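Local coordinates for protein molybdopterin synthase catalytic subunit (PDB 5MPO) that forms the catalytic subunit of molybdopterin synthase, which converts precursor Z into molybdopterin by transferring two sulfur atoms from its thiocarboxylated carrier partner, at residues I22-E27 with V96-G101; A108-A113 with Y128-L133. One frame throughout, in Å; residues are numbered along the deposited sequence.

Contact 1 of 2, residues I22-E27 with V96-G101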
ATOM      1  N   ILE C  22       2.591 -13.380 -11.490  1.00 50.20           N
ATOM      2  CA  ILE C  22       2.787 -12.326 -12.445  1.00 47.14           C
ATOM      3  C   ILE C  22       1.864 -12.556 -13.622  1.00 51.56           C
ATOM      4  O   ILE C  22       1.908 -13.607 -14.255  1.00 55.48           O
ATOM      5  CB  ILE C  22       4.228 -12.337 -12.966  1.00 47.41           C
ATOM      6  CG1 ILE C  22       5.179 -12.202 -11.785  1.00 45.31           C
ATOM      7  CG2 ILE C  22       4.432 -11.174 -13.962  1.00 51.38           C
ATOM      8  CD1 ILE C  22       6.622 -12.337 -12.119  1.00 45.87           C
ATOM      9  N   ASN C  23       1.082 -11.543 -13.949  1.00 50.94           N
ATOM     10  CA  ASN C  23       0.137 -11.645 -14.989  1.00 49.67           C
ATOM     11  C   ASN C  23      -0.074 -10.358 -15.736  1.00 52.36           C
ATOM     12  O   ASN C  23      -0.438  -9.330 -15.144  1.00 51.43           O
ATOM     13  CB  ASN C  23      -1.185 -12.086 -14.406  1.00 64.23           C
ATOM     14  CG  ASN C  23      -2.176 -12.472 -15.475  1.00 62.15           C
ATOM     15  OD1 ASN C  23      -1.827 -12.570 -16.620  1.00 70.28           O
ATOM     16  ND2 ASN C  23      -3.411 -12.686 -15.091  1.00 66.21           N
ATOM     17  N   PHE C  24       0.138 -10.438 -17.047  1.00 51.46           N
ATOM     18  CA  PHE C  24      -0.305  -9.419 -17.994  1.00 50.69           C
ATOM     19  C   PHE C  24      -1.556  -9.864 -18.711  1.00 53.26           C
ATOM     20  O   PHE C  24      -1.660 -11.020 -19.105  1.00 49.46           O
ATOM     21  CB  PHE C  24       0.814  -9.149 -18.955  1.00 49.79           C
ATOM     22  CG  PHE C  24       1.969  -8.463 -18.310  1.00 47.52           C
ATOM     23  CD1 PHE C  24       2.867  -9.178 -17.551  1.00 47.62           C
ATOM     24  CD2 PHE C  24       2.128  -7.088 -18.425  1.00 47.72           C
ATOM     25  CE1 PHE C  24       3.949  -8.550 -16.951  1.00 47.66           C
ATOM     26  CE2 PHE C  24       3.196  -6.438 -17.836  1.00 49.56           C
ATOM     27  CZ  PHE C  24       4.101  -7.166 -17.082  1.00 51.79           C
ATOM     28  N   THR C  25      -2.540  -8.981 -18.855  1.00 52.76           N
ATOM     29  CA  THR C  25      -3.884  -9.446 -19.241  1.00 49.50           C
ATOM     30  C   THR C  25      -4.757  -8.316 -19.736  1.00 54.03           C
ATOM     31  O   THR C  25      -4.558  -7.167 -19.348  1.00 56.77           O
ATOM     32  CB  THR C  25      -4.544 -10.130 -18.055  1.00 51.00           C
ATOM     33  OG1 THR C  25      -5.848 -10.537 -18.407  1.00 57.76           O
ATOM     34  CG2 THR C  25      -4.682  -9.177 -16.869  1.00 56.22           C
ATOM     35  N   ALA C  26      -5.682  -8.624 -20.637  1.00 56.84           N
ATOM     36  CA  ALA C  26      -6.667  -7.640 -21.149  1.00 58.10           C
ATOM     37  C   ALA C  26      -7.901  -7.581 -20.231  1.00 54.34           C
ATOM     38  O   ALA C  26      -8.627  -6.636 -20.225  1.00 56.84           O
ATOM     39  CB  ALA C  26      -7.069  -7.972 -22.581  1.00 58.67           C
ATOM     40  N   GLU C  27      -8.066  -8.574 -19.398  1.00 55.32           N
ATOM     41  CA  GLU C  27      -9.083  -8.569 -18.359  1.00 62.53           C
ATOM     42  C   GLU C  27      -9.052  -7.371 -17.366  1.00 62.18           C
ATOM     43  O   GLU C  27      -8.001  -6.833 -17.062  1.00 73.29           O
ATOM     44  CB  GLU C  27      -8.927  -9.861 -17.549  1.00 66.75           C
ATOM     45  CG  GLU C  27      -9.011 -11.158 -18.353  1.00 76.91           C
ATOM     46  CD  GLU C  27     -10.405 -11.430 -18.878  1.00 88.43           C
ATOM     47  OE1 GLU C  27     -11.189 -11.998 -18.076  1.00 98.75           O
ATOM     48  OE2 GLU C  27     -10.707 -11.083 -20.064  1.00 78.78           O
ATOM     49  N   VAL C  96       1.854  -9.321  -9.112  1.00 48.07           N
ATOM     50  CA  VAL C  96       1.905  -8.137 -10.000  1.00 50.40           C
ATOM     51  C   VAL C  96       1.032  -8.352 -11.211  1.00 46.58           C
ATOM     52  O   VAL C  96       1.318  -9.209 -12.029  1.00 48.56           O
ATOM     53  CB  VAL C  96       3.298  -7.808 -10.510  1.00 47.24           C
ATOM     54  CG1 VAL C  96       3.219  -6.598 -11.457  1.00 45.52           C
ATOM     55  CG2 VAL C  96       4.275  -7.595  -9.343  1.00 41.27           C
ATOM     56  N   PHE C  97      -0.035  -7.564 -11.299  1.00 44.85           N
ATOM     57  CA  PHE C  97      -1.033  -7.729 -12.327  1.00 41.84           C
ATOM     58  C   PHE C  97      -1.068  -6.475 -13.115  1.00 43.30           C
ATOM     59  O   PHE C  97      -1.317  -5.408 -12.550  1.00 47.61           O
ATOM     60  CB  PHE C  97      -2.384  -8.017 -11.716  1.00 45.60           C
ATOM     61  CG  PHE C  97      -2.599  -9.453 -11.413  1.00 42.74           C
ATOM     62  CD1 PHE C  97      -1.816 -10.086 -10.493  1.00 45.19           C
ATOM     63  CD2 PHE C  97      -3.555 -10.177 -12.070  1.00 51.82           C
ATOM     64  CE1 PHE C  97      -1.979 -11.442 -10.206  1.00 49.83           C
ATOM     65  CE2 PHE C  97      -3.734 -11.538 -11.801  1.00 62.93           C
ATOM     66  CZ  PHE C  97      -2.936 -12.183 -10.858  1.00 54.48           C
ATOM     67  N   HIS C  98      -0.765  -6.562 -14.407  1.00 42.65           N
ATOM     68  CA  HIS C  98      -0.834  -5.368 -15.253  1.00 46.06           C
ATOM     69  C   HIS C  98      -1.807  -5.573 -16.398  1.00 47.01           C
ATOM     70  O   HIS C  98      -1.792  -6.594 -17.056  1.00 48.32           O
ATOM     71  CB  HIS C  98       0.560  -4.986 -15.739  1.00 47.34           C
ATOM     72  CG  HIS C  98       0.702  -3.546 -16.145  1.00 48.94           C
ATOM     73  ND1 HIS C  98      -0.155  -2.930 -17.047  1.00 50.20           N
ATOM     74  CD2 HIS C  98       1.625  -2.614 -15.814  1.00 44.53           C
ATOM     75  CE1 HIS C  98       0.240  -1.693 -17.262  1.00 45.52           C
ATOM     76  NE2 HIS C  98       1.307  -1.470 -16.517  1.00 52.14           N
ATOM     77  N   ARG C  99      -2.690  -4.610 -16.604  1.00 53.39           N
ATOM     78  CA  ARG C  99      -3.691  -4.700 -17.661  1.00 50.63           C
ATOM     79  C   ARG C  99      -3.187  -4.091 -18.934  1.00 51.06           C
ATOM     80  O   ARG C  99      -2.467  -3.098 -18.909  1.00 49.67           O
ATOM     81  CB  ARG C  99      -4.968  -4.017 -17.245  1.00 56.62           C
ATOM     82  CG  ARG C  99      -6.103  -4.197 -18.229  1.00 53.57           C
ATOM     83  CD  ARG C  99      -7.371  -3.756 -17.574  1.00 49.96           C
ATOM     84  NE  ARG C  99      -8.361  -3.480 -18.583  1.00 58.01           N
ATOM     85  CZ  ARG C  99      -9.512  -2.857 -18.367  1.00 58.75           C
ATOM     86  NH1 ARG C  99      -9.861  -2.443 -17.152  1.00 65.71           N
ATOM     87  NH2 ARG C  99     -10.331  -2.645 -19.385  1.00 63.08           N
ATOM     88  N   LEU C 100      -3.544  -4.694 -20.063  1.00 53.73           N
ATOM     89  CA  LEU C 100      -3.043  -4.212 -21.346  1.00 54.01           C
ATOM     90  C   LEU C 100      -4.186  -3.798 -22.275  1.00 50.77           C
ATOM     91  O   LEU C 100      -5.295  -4.228 -22.088  1.00 50.38           O
ATOM     92  CB  LEU C 100      -2.150  -5.282 -21.970  1.00 51.48           C
ATOM     93  CG  LEU C 100      -0.793  -5.498 -21.306  1.00 53.53           C
ATOM     94  CD1 LEU C 100       0.092  -6.430 -22.124  1.00 52.35           C
ATOM     95  CD2 LEU C 100      -0.061  -4.174 -21.090  1.00 62.03           C
ATOM     96  N   GLY C 101      -3.882  -2.966 -23.282  1.00 52.46           N
ATOM     97  CA  GLY C 101      -4.900  -2.336 -24.105  1.00 49.74           C
ATOM     98  C   GLY C 101      -5.622  -1.225 -23.344  1.00 56.38           C
ATOM     99  O   GLY C 101      -4.978  -0.464 -22.627  1.00 54.42           O
TER
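Strands 22-25 and 96-99 run side by side in the same direction. Strand 20-25 is an outermost strand of the mixed sheet, paired parallel with 91-99. Asn23 and Phe97 share one face of this pair with Thr25 and Arg99. The CB of Asn23 sits over one face of the Phe97 ring, toward its rim, in a CH-pi contact 3.9 Å from the ring centroid. The Asn23 amide plane stands steeply to the ring, 75° from it. Phe97 packs beyond on helix 31-38. On the other face Phe24 lies beside His98. The two rings are almost parallel (10°) but displaced, with little of one above the other. The closer touch is Phe24 CE2 on His98 CB, at 3.7 Å. Arg99 stretches out with CG anti to its backbone N (chi1 -174°). Arg99 CD lies 3.2 Å from Glu27 O, and NH1 forms a salt bridge with Glu107. An alanine here would probably loosen the turn after strand 22-25, since the chain packed against Glu27 O and the bridge to Glu107 would both be gone. Thr25 OG1 accepts from Glu27 N in an ST turn. Four backbone bonds join the strands. Asn23 N to Val96 O (3.0 Å) is nearly straight, while Leu100 N approaches Thr25 O (2.8 Å) from above the carbonyl plane. The His98 side chain lies about 7 Å from those of Lys134 and Lys141, both predicted to bind substrate. Its ND1 bonds to Arg99 O, and NE2 to the backbone of a different protein in the assembly. With both nitrogens engaged, the ring's rotation is probably fixed.

Contact 2 of 2, residues A108-A113 with Y128-L133; sequences ASIIIA and YAIDTL
Ile110 and Ile112 project from strand 110-113 onto helix 128-133, whose direction is inclined at 140° to the strand. The contact is wholly apolar. Its tight part lies at Ile110. CG1 of this residue is anti to the backbone N (chi1 178°), which carries CD1 out toward the helix. Ile110 CD1 meets Leu133 CD1 tip to tip at 3.6 Å. Ile130 CD1 lies 4.0 Å from Ile110 CD1. Ile112 holds its CG1 beside the backbone N instead. Ile112 CD1 lies 3.8 Å from Ile130 N and also touches Ile130 CB. The looser part is the other branch of Ile112, where Ile112 CG2 meets only Ala129 CB, at 4.1 Å. Tyr128, Asp131 and Thr132 take no part in this packing and are only partly exposed. Helix 73-88 packs on Tyr128 and Thr132, and Asp131 forms a salt bridge with Arg119 of the second subunit. Thr132 OG1 gives a very short hydrogen bond to Tyr128 O and lies over the centre of the Tyr128 ring. The Ile130 side chain is about 4 Å from that of Lys134, predicted to bind substrate. The backbone of a different protein in the assembly packs on Ile110 and Leu133. A classic beta bulge sets Ser109 and Ile110 against Gly51. Phe49 of strand 45-52 touches Ile110 and Ile130. In this MoaE-family chain the helix lies on one face of the mixed sheet, while helix 31-38 packs on Ile111 and Ala113 across it.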
ATOM      1  N   ALA C 108      -8.499  -0.049 -13.066  1.00 49.08           N
ATOM      2  CA  ALA C 108      -7.112  -0.284 -12.684  1.00 47.31           C
ATOM      3  C   ALA C 108      -6.293  -0.740 -13.850  1.00 47.56           C
ATOM      4  O   ALA C 108      -6.690  -1.681 -14.546  1.00 56.36           O
ATOM      5  CB  ALA C 108      -7.045  -1.338 -11.554  1.00 46.58           C
ATOM      6  N   SER C 109      -5.143  -0.100 -14.042  1.00 51.64           N
ATOM      7  CA  SER C 109      -4.098  -0.580 -14.970  1.00 51.94           C
ATOM      8  C   SER C 109      -3.045  -1.547 -14.330  1.00 51.12           C
ATOM      9  O   SER C 109      -2.374  -2.303 -15.037  1.00 46.24           O
ATOM     10  CB  SER C 109      -3.355   0.613 -15.570  1.00 53.50           C
ATOM     11  OG  SER C 109      -2.604   1.334 -14.608  1.00 55.39           O
ATOM     12  N   ILE C 110      -2.861  -1.453 -13.021  1.00 45.50           N
ATOM     13  CA  ILE C 110      -1.844  -2.216 -12.310  1.00 48.15           C
ATOM     14  C   ILE C 110      -2.335  -2.479 -10.894  1.00 48.77           C
ATOM     15  O   ILE C 110      -2.998  -1.636 -10.296  1.00 47.33           O
ATOM     16  CB  ILE C 110      -0.428  -1.530 -12.325  1.00 46.62           C
ATOM     17  CG1 ILE C 110       0.559  -2.351 -11.534  1.00 50.36           C
ATOM     18  CG2 ILE C 110      -0.431  -0.154 -11.733  1.00 50.27           C
ATOM     19  CD1 ILE C 110       1.990  -2.245 -11.974  1.00 51.81           C
ATOM     20  N   ILE C 111      -2.019  -3.656 -10.373  1.00 45.39           N
ATOM     21  CA  ILE C 111      -2.254  -3.936  -8.977  1.00 44.74           C
ATOM     22  C   ILE C 111      -1.051  -4.740  -8.613  1.00 44.89           C
ATOM     23  O   ILE C 111      -0.744  -5.768  -9.240  1.00 47.66           O
ATOM     24  CB  ILE C 111      -3.548  -4.735  -8.723  1.00 45.05           C
ATOM     25  CG1 ILE C 111      -4.793  -3.945  -9.088  1.00 48.54           C
ATOM     26  CG2 ILE C 111      -3.712  -5.162  -7.278  1.00 45.85           C
ATOM     27  CD1 ILE C 111      -6.048  -4.813  -9.011  1.00 47.08           C
ATOM     28  N   ILE C 112      -0.373  -4.251  -7.583  1.00 48.60           N
ATOM     29  CA  ILE C 112       0.748  -4.915  -6.931  1.00 45.34           C
ATOM     30  C   ILE C 112       0.366  -5.161  -5.483  1.00 45.53           C
ATOM     31  O   ILE C 112      -0.189  -4.273  -4.802  1.00 45.97           O
ATOM     32  CB  ILE C 112       1.995  -4.036  -6.971  1.00 44.15           C
ATOM     33  CG1 ILE C 112       2.434  -3.794  -8.417  1.00 48.96           C
ATOM     34  CG2 ILE C 112       3.125  -4.728  -6.245  1.00 47.78           C
ATOM     35  CD1 ILE C 112       3.381  -2.630  -8.627  1.00 49.50           C
ATOM     36  N   ALA C 113       0.649  -6.360  -5.027  1.00 42.36           N
ATOM     37  CA  ALA C 113       0.433  -6.735  -3.668  1.00 41.34           C
ATOM     38  C   ALA C 113       1.648  -7.527  -3.132  1.00 43.20           C
ATOM     39  O   ALA C 113       2.206  -8.347  -3.847  1.00 47.02           O
ATOM     40  CB  ALA C 113      -0.832  -7.571  -3.582  1.00 42.18           C
ATOM     41  N   TYR C 128       9.103  -0.101  -3.811  1.00 37.74           N
ATOM     42  CA  TYR C 128      10.164  -0.457  -4.727  1.00 42.76           C
ATOM     43  C   TYR C 128       9.627  -1.123  -6.034  1.00 46.30           C
ATOM     44  O   TYR C 128      10.150  -0.879  -7.099  1.00 44.24           O
ATOM     45  CB  TYR C 128      11.119  -1.437  -4.087  1.00 41.19           C
ATOM     46  CG  TYR C 128      12.192  -1.922  -5.053  1.00 43.74           C
ATOM     47  CD1 TYR C 128      13.338  -1.113  -5.346  1.00 42.25           C
ATOM     48  CD2 TYR C 128      12.082  -3.188  -5.689  1.00 42.87           C
ATOM     49  CE1 TYR C 128      14.343  -1.567  -6.190  1.00 44.06           C
ATOM     50  CE2 TYR C 128      13.083  -3.648  -6.569  1.00 37.25           C
ATOM     51  CZ  TYR C 128      14.207  -2.850  -6.833  1.00 41.40           C
ATOM     52  OH  TYR C 128      15.188  -3.300  -7.713  1.00 45.25           O
ATOM     53  N   ALA C 129       8.602  -1.958  -5.915  1.00 42.92           N
ATOM     54  CA  ALA C 129       8.044  -2.619  -7.064  1.00 43.05           C
ATOM     55  C   ALA C 129       7.439  -1.610  -8.071  1.00 43.69           C
ATOM     56  O   ALA C 129       7.794  -1.640  -9.245  1.00 51.00           O
ATOM     57  CB  ALA C 129       7.027  -3.647  -6.636  1.00 39.55           C
ATOM     58  N   ILE C 130       6.544  -0.747  -7.635  1.00 44.06           N
ATOM     59  CA  ILE C 130       5.962   0.220  -8.548  1.00 45.51           C
ATOM     60  C   ILE C 130       6.994   1.198  -9.143  1.00 45.28           C
ATOM     61  O   ILE C 130       6.952   1.488 -10.316  1.00 54.51           O
ATOM     62  CB  ILE C 130       4.752   0.971  -7.953  1.00 48.30           C
ATOM     63  CG1 ILE C 130       4.095   1.846  -9.040  1.00 48.02           C
ATOM     64  CG2 ILE C 130       5.128   1.859  -6.766  1.00 57.41           C
ATOM     65  CD1 ILE C 130       3.544   1.046 -10.236  1.00 48.64           C
ATOM     66  N   ASP C 131       7.923   1.671  -8.353  1.00 41.82           N
ATOM     67  CA  ASP C 131       8.989   2.518  -8.870  1.00 46.28           C
ATOM     68  C   ASP C 131       9.878   1.875  -9.912  1.00 44.81           C
ATOM     69  O   ASP C 131      10.320   2.530 -10.892  1.00 44.90           O
ATOM     70  CB  ASP C 131       9.907   3.036  -7.729  1.00 40.26           C
ATOM     71  CG  ASP C 131       9.177   4.072  -6.816  1.00 47.33           C
ATOM     72  OD1 ASP C 131       8.046   4.537  -7.142  1.00 46.44           O
ATOM     73  OD2 ASP C 131       9.718   4.391  -5.754  1.00 48.24           O
ATOM     74  N   THR C 132      10.233   0.645  -9.618  1.00 44.26           N
ATOM     75  CA  THR C 132      11.136  -0.091 -10.443  1.00 44.48           C
ATOM     76  C   THR C 132      10.379  -0.511 -11.727  1.00 45.20           C
ATOM     77  O   THR C 132      10.907  -0.390 -12.797  1.00 41.01           O
ATOM     78  CB  THR C 132      11.723  -1.254  -9.655  1.00 43.83           C
ATOM     79  OG1 THR C 132      12.237  -0.738  -8.420  1.00 43.23           O
ATOM     80  CG2 THR C 132      12.860  -1.984 -10.496  1.00 41.14           C
ATOM     81  N   LEU C 133       9.109  -0.874 -11.612  1.00 42.00           N
ATOM     82  CA  LEU C 133       8.319  -1.183 -12.747  1.00 39.79           C
ATOM     83  C   LEU C 133       8.276   0.007 -13.698  1.00 47.41           C
ATOM     84  O   LEU C 133       8.392  -0.177 -14.915  1.00 51.86           O
ATOM     85  CB  LEU C 133       6.915  -1.572 -12.320  1.00 37.46           C
ATOM     86  CG  LEU C 133       6.005  -1.949 -13.502  1.00 42.57           C
ATOM     87  CD1 LEU C 133       5.194  -3.231 -13.322  1.00 37.66           C
ATOM     88  CD2 LEU C 133       5.063  -0.781 -13.897  1.00 39.02           C
TER

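From the N terminus, strand 20-25 comes first and helix 31-38, strand 45-52, strand 60-69 and helix 73-88 follow. Contact 1 closes this long loop when strand 91-99 returns beside strand 20-25. The chain then passes through strand 101-104 into strand 108-116, and contact 2 closes a much shorter loop when helix 119-136 packs back on that strand. The two loops follow in series and neither nest nor cross. Their centres are 11 Å apart. Strands 91-99 and 108-116 are antiparallel neighbours, with probable backbone bonds from Arg99 to Ser109 and from Phe97 to Ile111. Contact 1 thus adds an outer strand to the mixed sheet, and contact 2 covers one face of it.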